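Type I site-specific restriction-modification system, R (Restriction) subunit (Vibrio vulnificus, PDB 3H1T) probably binds ATP and DNA as the motor-bearing restriction subunit of a type I restriction enzyme, the chain being a fragment of the longer protein. Local coordinates at residues A[379-384]-A[419-424]; A[428-433]-A[461-466]; A[470-475]-A[489-494]. All coordinates share one frame; numbering follows the deposited sequence.

Contact 1 of 3, residues A[379-384]-A[419-424]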
# COMPACT_ATOMS: atom_id res chain seq x y z
N VAL A 379 4.96 7.48 -25.94
CA VAL A 379 5.67 8.13 -27.03
C VAL A 379 6.29 7.09 -27.94
O VAL A 379 7.18 6.36 -27.51
CB VAL A 379 6.79 9.03 -26.52
CG1 VAL A 379 7.40 9.80 -27.68
CG2 VAL A 379 6.24 9.97 -25.46
N ILE A 380 5.83 7.02 -29.18
CA ILE A 380 6.40 6.05 -30.09
C ILE A 380 7.19 6.72 -31.21
O ILE A 380 6.85 7.82 -31.69
CB ILE A 380 5.31 5.13 -30.71
CG1 ILE A 380 5.97 4.01 -31.53
CG2 ILE A 380 4.42 5.93 -31.66
CD1 ILE A 380 6.78 3.03 -30.71
N SER A 381 8.27 6.07 -31.61
CA SER A 381 9.13 6.59 -32.67
C SER A 381 8.45 6.36 -34.03
O SER A 381 7.91 5.28 -34.30
CB SER A 381 10.49 5.90 -32.61
OG SER A 381 11.08 6.05 -31.32
N GLU A 382 8.50 7.38 -34.88
CA GLU A 382 7.88 7.33 -36.21
C GLU A 382 8.17 6.08 -37.03
O GLU A 382 7.27 5.55 -37.69
CB GLU A 382 8.32 8.54 -37.03
CG GLU A 382 7.46 8.84 -38.24
CD GLU A 382 8.03 9.97 -39.07
OE1 GLU A 382 9.09 10.51 -38.68
OE2 GLU A 382 7.43 10.31 -40.12
N VAL A 383 9.40 5.61 -37.01
CA VAL A 383 9.72 4.44 -37.81
C VAL A 383 8.69 3.34 -37.59
O VAL A 383 8.43 2.52 -38.47
CB VAL A 383 11.14 3.93 -37.49
CG1 VAL A 383 12.11 5.09 -37.52
CG2 VAL A 383 11.17 3.21 -36.15
N ASP A 384 8.08 3.31 -36.41
CA ASP A 384 7.04 2.34 -36.18
C ASP A 384 5.74 3.11 -36.17
O ASP A 384 5.46 3.87 -35.24
CB ASP A 384 7.23 1.59 -34.86
CG ASP A 384 6.90 0.12 -34.98
OD1 ASP A 384 7.34 -0.50 -35.97
OD2 ASP A 384 6.22 -0.43 -34.09
N LYS A 419 18.82 2.61 -26.83
CA LYS A 419 20.08 3.33 -26.62
C LYS A 419 20.45 4.22 -27.81
O LYS A 419 21.12 5.24 -27.64
CB LYS A 419 21.22 2.34 -26.36
CG LYS A 419 21.04 1.52 -25.10
CD LYS A 419 22.18 0.54 -24.93
CE LYS A 419 23.18 1.01 -23.89
NZ LYS A 419 24.42 0.20 -23.95
N ALA A 420 20.00 3.85 -29.00
CA ALA A 420 20.30 4.62 -30.19
C ALA A 420 19.44 5.88 -30.24
O ALA A 420 19.73 6.83 -30.98
CB ALA A 420 20.06 3.76 -31.43
N ARG A 421 18.38 5.93 -29.44
CA ARG A 421 17.50 7.09 -29.45
C ARG A 421 17.59 7.97 -28.22
O ARG A 421 16.74 8.86 -28.01
CB ARG A 421 16.06 6.63 -29.63
CG ARG A 421 15.85 5.89 -30.93
CD ARG A 421 14.44 5.37 -31.06
NE ARG A 421 14.26 4.73 -32.36
CZ ARG A 421 13.53 3.64 -32.57
NH1 ARG A 421 12.91 3.05 -31.55
NH2 ARG A 421 13.44 3.14 -33.79
N THR A 422 18.62 7.76 -27.42
CA THR A 422 18.81 8.53 -26.20
C THR A 422 18.63 10.02 -26.39
O THR A 422 18.04 10.67 -25.55
CB THR A 422 20.20 8.27 -25.60
OG1 THR A 422 20.28 6.90 -25.17
CG2 THR A 422 20.44 9.20 -24.42
N ASP A 423 19.14 10.57 -27.48
CA ASP A 423 19.01 12.00 -27.69
C ASP A 423 17.62 12.44 -28.09
O ASP A 423 17.22 13.57 -27.81
CB ASP A 423 20.02 12.48 -28.73
CG ASP A 423 21.29 12.99 -28.11
OD1 ASP A 423 21.19 13.89 -27.26
OD2 ASP A 423 22.38 12.51 -28.48
N ALA A 424 16.86 11.56 -28.73
CA ALA A 424 15.49 11.93 -29.12
C ALA A 424 14.64 12.06 -27.86
O ALA A 424 13.88 13.01 -27.69
CB ALA A 424 14.89 10.86 -30.03
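Ser381, the last residue of strand 374-381, faces Arg421, the N-cap residue of helix 422-436, with their CA atoms 9.0 Å apart. The strand belongs to the mixed, largely parallel sheet of the second helicase-like domain, and past it the chain folds into a type I beta turn from Ser381 to Asp384. The gap between the backbones suits a long residue, and arginine spans it with a chain extended from CG to NE. Its flat guanidinium passes over Ser381, whose CB stands 3.7 Å above the plane, over the centre of the group. Serine is small enough to let the cation lie this close. Its hydroxyl, turned beside its own backbone N (chi1 -56°), also comes over that face, with OG 3.5 Å from Arg421 NH1, but this is packing and not a hydrogen bond. Val383, at the third position of the turn, approaches from the opposite direction with a compact, branched side chain. Glu584, in the loop after strand 576-582, is touched by both Val383 and Arg421. At the far end of the guanidinium, Val383 CG2 lies obliquely against Arg421 NH2, 3.3 Å away.

Contact 2 of 3, residues A[428-433]-A[461-466]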
# COMPACT_ATOMS: atom_id res chain seq x y z
N HIS A 428 12.77 15.29 -26.34
CA HIS A 428 11.34 15.27 -26.07
C HIS A 428 10.99 15.50 -24.59
O HIS A 428 10.04 16.22 -24.29
CB HIS A 428 10.73 13.97 -26.55
CG HIS A 428 9.27 13.86 -26.26
ND1 HIS A 428 8.79 13.43 -25.04
CD2 HIS A 428 8.19 14.19 -27.00
CE1 HIS A 428 7.48 13.51 -25.05
NE2 HIS A 428 7.08 13.97 -26.22
N LEU A 429 11.76 14.91 -23.68
CA LEU A 429 11.52 15.08 -22.25
C LEU A 429 11.76 16.54 -21.84
O LEU A 429 11.00 17.12 -21.05
CB LEU A 429 12.44 14.16 -21.45
CG LEU A 429 12.33 14.19 -19.92
CD1 LEU A 429 10.86 14.12 -19.54
CD2 LEU A 429 13.10 13.03 -19.31
N THR A 430 12.81 17.14 -22.41
CA THR A 430 13.15 18.52 -22.10
C THR A 430 12.08 19.50 -22.55
O THR A 430 11.74 20.43 -21.82
CB THR A 430 14.51 18.92 -22.73
OG1 THR A 430 15.56 18.14 -22.14
CG2 THR A 430 14.80 20.42 -22.52
N ASP A 431 11.57 19.30 -23.76
CA ASP A 431 10.52 20.18 -24.30
C ASP A 431 9.28 20.01 -23.44
O ASP A 431 8.62 20.99 -23.11
CB ASP A 431 10.18 19.81 -25.74
CG ASP A 431 11.21 20.31 -26.74
OD1 ASP A 431 12.09 21.12 -26.37
OD2 ASP A 431 11.12 19.89 -27.92
N PHE A 432 8.98 18.77 -23.08
CA PHE A 432 7.83 18.47 -22.25
C PHE A 432 7.96 19.24 -20.95
O PHE A 432 7.08 20.01 -20.58
CB PHE A 432 7.74 16.95 -21.98
CG PHE A 432 6.76 16.58 -20.91
CD1 PHE A 432 7.13 16.62 -19.56
CD2 PHE A 432 5.46 16.19 -21.23
CE1 PHE A 432 6.23 16.29 -18.55
CE2 PHE A 432 4.54 15.85 -20.22
CZ PHE A 432 4.93 15.90 -18.88
N MSE A 433 9.08 19.07 -20.26
CA MSE A 433 9.30 19.77 -19.01
C MSE A 433 9.29 21.30 -19.16
O MSE A 433 8.88 22.01 -18.24
CB MSE A 433 10.61 19.30 -18.37
CG MSE A 433 10.55 17.84 -17.94
SE MSE A 433 12.11 17.17 -16.99
CE MSE A 433 11.85 18.12 -15.31
N ASN A 461 23.15 18.93 -21.02
CA ASN A 461 23.44 19.89 -22.06
C ASN A 461 22.20 20.52 -22.68
O ASN A 461 22.25 21.66 -23.14
CB ASN A 461 24.30 19.25 -23.15
CG ASN A 461 25.64 18.79 -22.63
OD1 ASN A 461 26.08 19.23 -21.57
ND2 ASN A 461 26.29 17.92 -23.38
N LEU A 462 21.09 19.79 -22.70
CA LEU A 462 19.84 20.31 -23.24
C LEU A 462 19.29 21.37 -22.28
O LEU A 462 18.50 22.22 -22.66
CB LEU A 462 18.79 19.20 -23.36
CG LEU A 462 18.39 18.51 -24.67
CD1 LEU A 462 18.84 19.35 -25.85
CD2 LEU A 462 19.01 17.12 -24.73
N ASN A 463 19.70 21.29 -21.02
CA ASN A 463 19.23 22.23 -19.99
C ASN A 463 20.41 22.96 -19.35
O ASN A 463 20.37 23.30 -18.16
CB ASN A 463 18.46 21.47 -18.91
CG ASN A 463 17.27 20.71 -19.48
OD1 ASN A 463 16.17 21.25 -19.61
ND2 ASN A 463 17.50 19.45 -19.83
N SER A 464 21.43 23.23 -20.16
CA SER A 464 22.63 23.91 -19.68
C SER A 464 22.38 25.29 -19.14
O SER A 464 23.24 25.85 -18.45
CB SER A 464 23.68 23.98 -20.78
OG SER A 464 23.25 24.85 -21.79
N ASP A 465 21.21 25.87 -19.44
CA ASP A 465 20.90 27.18 -18.90
C ASP A 465 20.63 26.97 -17.42
O ASP A 465 20.90 27.85 -16.61
CB ASP A 465 19.68 27.81 -19.58
CG ASP A 465 18.44 26.94 -19.50
OD1 ASP A 465 18.55 25.71 -19.70
OD2 ASP A 465 17.35 27.51 -19.26
N LEU A 466 20.10 25.80 -17.06
CA LEU A 466 19.85 25.53 -15.65
C LEU A 466 21.07 24.89 -15.00
O LEU A 466 21.33 25.09 -13.81
CB LEU A 466 18.65 24.60 -15.48
CG LEU A 466 17.31 25.18 -15.92
CD1 LEU A 466 16.18 24.20 -15.56
CD2 LEU A 466 17.10 26.52 -15.21
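Thr430 and Asn463 meet from opposite directions, and Asn463 ND2 donates a hydrogen bond to Thr430 OG1 over 3.3 Å. The N-H...O angle is 150°, and the hydroxyl is tilted 22° out of the amide plane, so the bond is somewhat bent. The threonine uses both branches: chi1 of -65° sets OG1 beside the backbone N, which leaves the methyl CG2 anti to that N, 3.3 Å from Asn463 OD1. A beta-branched residue suits this place because its hydroxyl takes the amide N-H while its methyl lies along the oxygen side of the same amide. Leu462 CB packs against Thr430 OG1 at 3.6 Å. The contact joins helix 422-436 of the RecA-like second helicase domain, which carries Thr430, to the break between helix 449-462 and helix 464-467, which Asn463 marks. Further out, each polar atom has another partner. Thr430 OG1 is hydrogen-bonded to Ala426 O one turn earlier in its helix, and Asn463 ND2 to Leu459 O near the end of helix 449-462. Asn463 OD1 accepts from Arg438 NH2, which fixes the rotation of the buried amide. Asp465 in turn holds Arg438 through a salt bridge from OD2 to NH1.

Contact 3 of 3, residues A[470-475]-A[489-494]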
# COMPACT_ATOMS: atom_id res chain seq x y z
N HIS A 470 22.51 25.44 -11.44
CA HIS A 470 22.44 24.30 -10.54
C HIS A 470 23.26 23.16 -11.17
O HIS A 470 22.75 22.40 -11.99
CB HIS A 470 20.99 23.84 -10.40
CG HIS A 470 20.06 24.90 -9.90
ND1 HIS A 470 19.97 25.26 -8.57
CD2 HIS A 470 19.18 25.70 -10.57
CE1 HIS A 470 19.07 26.22 -8.44
NE2 HIS A 470 18.58 26.50 -9.63
N PRO A 471 24.54 23.01 -10.80
CA PRO A 471 25.39 21.96 -11.36
C PRO A 471 24.82 20.55 -11.24
O PRO A 471 25.18 19.66 -12.02
CB PRO A 471 26.69 22.12 -10.58
CG PRO A 471 26.72 23.60 -10.35
CD PRO A 471 25.32 23.83 -9.86
N ASP A 472 23.93 20.33 -10.28
CA ASP A 472 23.37 19.00 -10.10
C ASP A 472 21.93 18.88 -10.54
O ASP A 472 21.15 18.14 -9.93
CB ASP A 472 23.51 18.58 -8.64
CG ASP A 472 22.64 19.41 -7.71
OD1 ASP A 472 22.39 20.60 -8.02
OD2 ASP A 472 22.22 18.88 -6.66
N TYR A 473 21.57 19.61 -11.59
CA TYR A 473 20.22 19.59 -12.15
C TYR A 473 19.85 18.15 -12.53
O TYR A 473 18.74 17.69 -12.25
CB TYR A 473 20.16 20.47 -13.39
CG TYR A 473 18.77 20.59 -13.96
CD1 TYR A 473 17.78 21.31 -13.29
CD2 TYR A 473 18.45 19.95 -15.16
CE1 TYR A 473 16.48 21.39 -13.81
CE2 TYR A 473 17.17 20.03 -15.68
CZ TYR A 473 16.19 20.74 -15.01
OH TYR A 473 14.93 20.81 -15.57
N VAL A 474 20.77 17.47 -13.21
CA VAL A 474 20.55 16.08 -13.57
C VAL A 474 21.64 15.33 -12.85
O VAL A 474 22.75 15.84 -12.68
CB VAL A 474 20.74 15.77 -15.06
CG1 VAL A 474 20.19 14.38 -15.33
CG2 VAL A 474 20.06 16.81 -15.93
N ALA A 475 21.34 14.12 -12.41
CA ALA A 475 22.34 13.34 -11.73
C ALA A 475 22.03 11.89 -11.95
O ALA A 475 20.87 11.50 -12.09
CB ALA A 475 22.34 13.67 -10.24
N LEU A 489 20.92 11.17 -4.51
CA LEU A 489 19.66 10.51 -4.22
C LEU A 489 19.05 11.10 -2.95
O LEU A 489 17.86 11.41 -2.90
CB LEU A 489 19.89 9.02 -4.04
CG LEU A 489 18.74 8.12 -3.56
CD1 LEU A 489 17.62 8.11 -4.59
CD2 LEU A 489 19.28 6.72 -3.33
N SER A 490 19.89 11.23 -1.93
CA SER A 490 19.49 11.76 -0.63
C SER A 490 18.82 13.12 -0.72
O SER A 490 17.76 13.34 -0.13
CB SER A 490 20.71 11.85 0.28
OG SER A 490 20.35 12.27 1.58
N ARG A 491 19.45 14.04 -1.44
CA ARG A 491 18.92 15.39 -1.60
C ARG A 491 17.67 15.39 -2.47
O ARG A 491 16.74 16.16 -2.24
CB ARG A 491 19.96 16.31 -2.26
CG ARG A 491 21.29 16.39 -1.50
CD ARG A 491 22.21 17.49 -2.07
NE ARG A 491 23.58 17.00 -2.27
CZ ARG A 491 24.07 16.63 -3.46
NH1 ARG A 491 23.31 16.70 -4.55
NH2 ARG A 491 25.31 16.16 -3.55
N PHE A 492 17.67 14.52 -3.47
CA PHE A 492 16.54 14.40 -4.39
C PHE A 492 15.25 14.02 -3.63
O PHE A 492 14.17 14.54 -3.91
CB PHE A 492 16.84 13.32 -5.44
CG PHE A 492 15.68 12.98 -6.33
CD1 PHE A 492 15.35 13.78 -7.42
CD2 PHE A 492 14.93 11.83 -6.10
CE1 PHE A 492 14.29 13.41 -8.27
CE2 PHE A 492 13.89 11.46 -6.94
CZ PHE A 492 13.57 12.26 -8.02
N GLN A 493 15.40 13.12 -2.68
CA GLN A 493 14.31 12.63 -1.87
C GLN A 493 13.72 13.66 -0.92
O GLN A 493 12.57 13.55 -0.51
CB GLN A 493 14.77 11.41 -1.07
CG GLN A 493 14.98 10.18 -1.93
CD GLN A 493 15.32 8.97 -1.11
OE1 GLN A 493 15.18 7.84 -1.56
NE2 GLN A 493 15.77 9.19 0.12
N GLU A 494 14.51 14.68 -0.59
CA GLU A 494 14.05 15.70 0.34
C GLU A 494 12.98 16.57 -0.28
O GLU A 494 13.09 16.98 -1.44
CB GLU A 494 15.24 16.55 0.79
CG GLU A 494 16.43 15.67 1.09
CD GLU A 494 17.42 16.29 2.03
OE1 GLU A 494 18.01 17.35 1.71
OE2 GLU A 494 17.61 15.69 3.11
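Asp472 lies in the type I beta turn from His470 to Tyr473 that leads into strand 474-476, and its side chain reaches across to Arg491 near the C-terminal end of helix 482-493. The turn opens into a beta-alpha-beta unit of the RecA-like second helicase domain, made of strand 474-476, helix 482-493 and strand 502-505, the two strands being parallel neighbours in the sheet. The contact therefore ties the entrance of the first strand to the last turns of the crossover helix. It consists of one salt bridge at the protein surface. The short acid suits the turn, while the long arginine can reach back from the helix. Asp472 holds CG between its backbone N and carbonyl carbon (chi1 67°), and Arg491 is bent at chi3 (-133°) on its way to the turn. The two side chains cross at a slant. Their carboxylate and guanidinium planes are 62° apart, so the charged groups do not pair side by side in one plane. Each group has a second partner. Asp472 OD1 is hydrogen-bonded to Thr499 OG1 in the loop before strand 502-505, which divides the carboxylate between two neighbours, and Arg491 NH1 is hydrogen-bonded to His488 ND1 on the same helix. The other carboxylate oxygen, Asp472 OD2, reaches Arg491 NH1 obliquely at 3.2 Å.

In the fold
After the N-terminal region and the seven-stranded parallel sheet, strand 374-381 enters the eight-stranded mixed sheet, and contact 1 closes the first loop when the chain returns through helix 412-420 to the start of helix 422-436. That helix continues into contact 2, which closes after strand 441-446 and helix 449-462. Contact 3 closes the excursion from before strand 474-476 to the end of helix 482-493. The three follow in series, none nested or crossed. Contacts 1 and 3 reach the same sheet, at strand 374-381 and outermost strand 474-476; contact 2 joins helix 422-436 to the end of helix 449-462. Val379 packs on His428 between contacts 1 and 2, Tyr473 on Leu466 and Asn463 between 2 and 3.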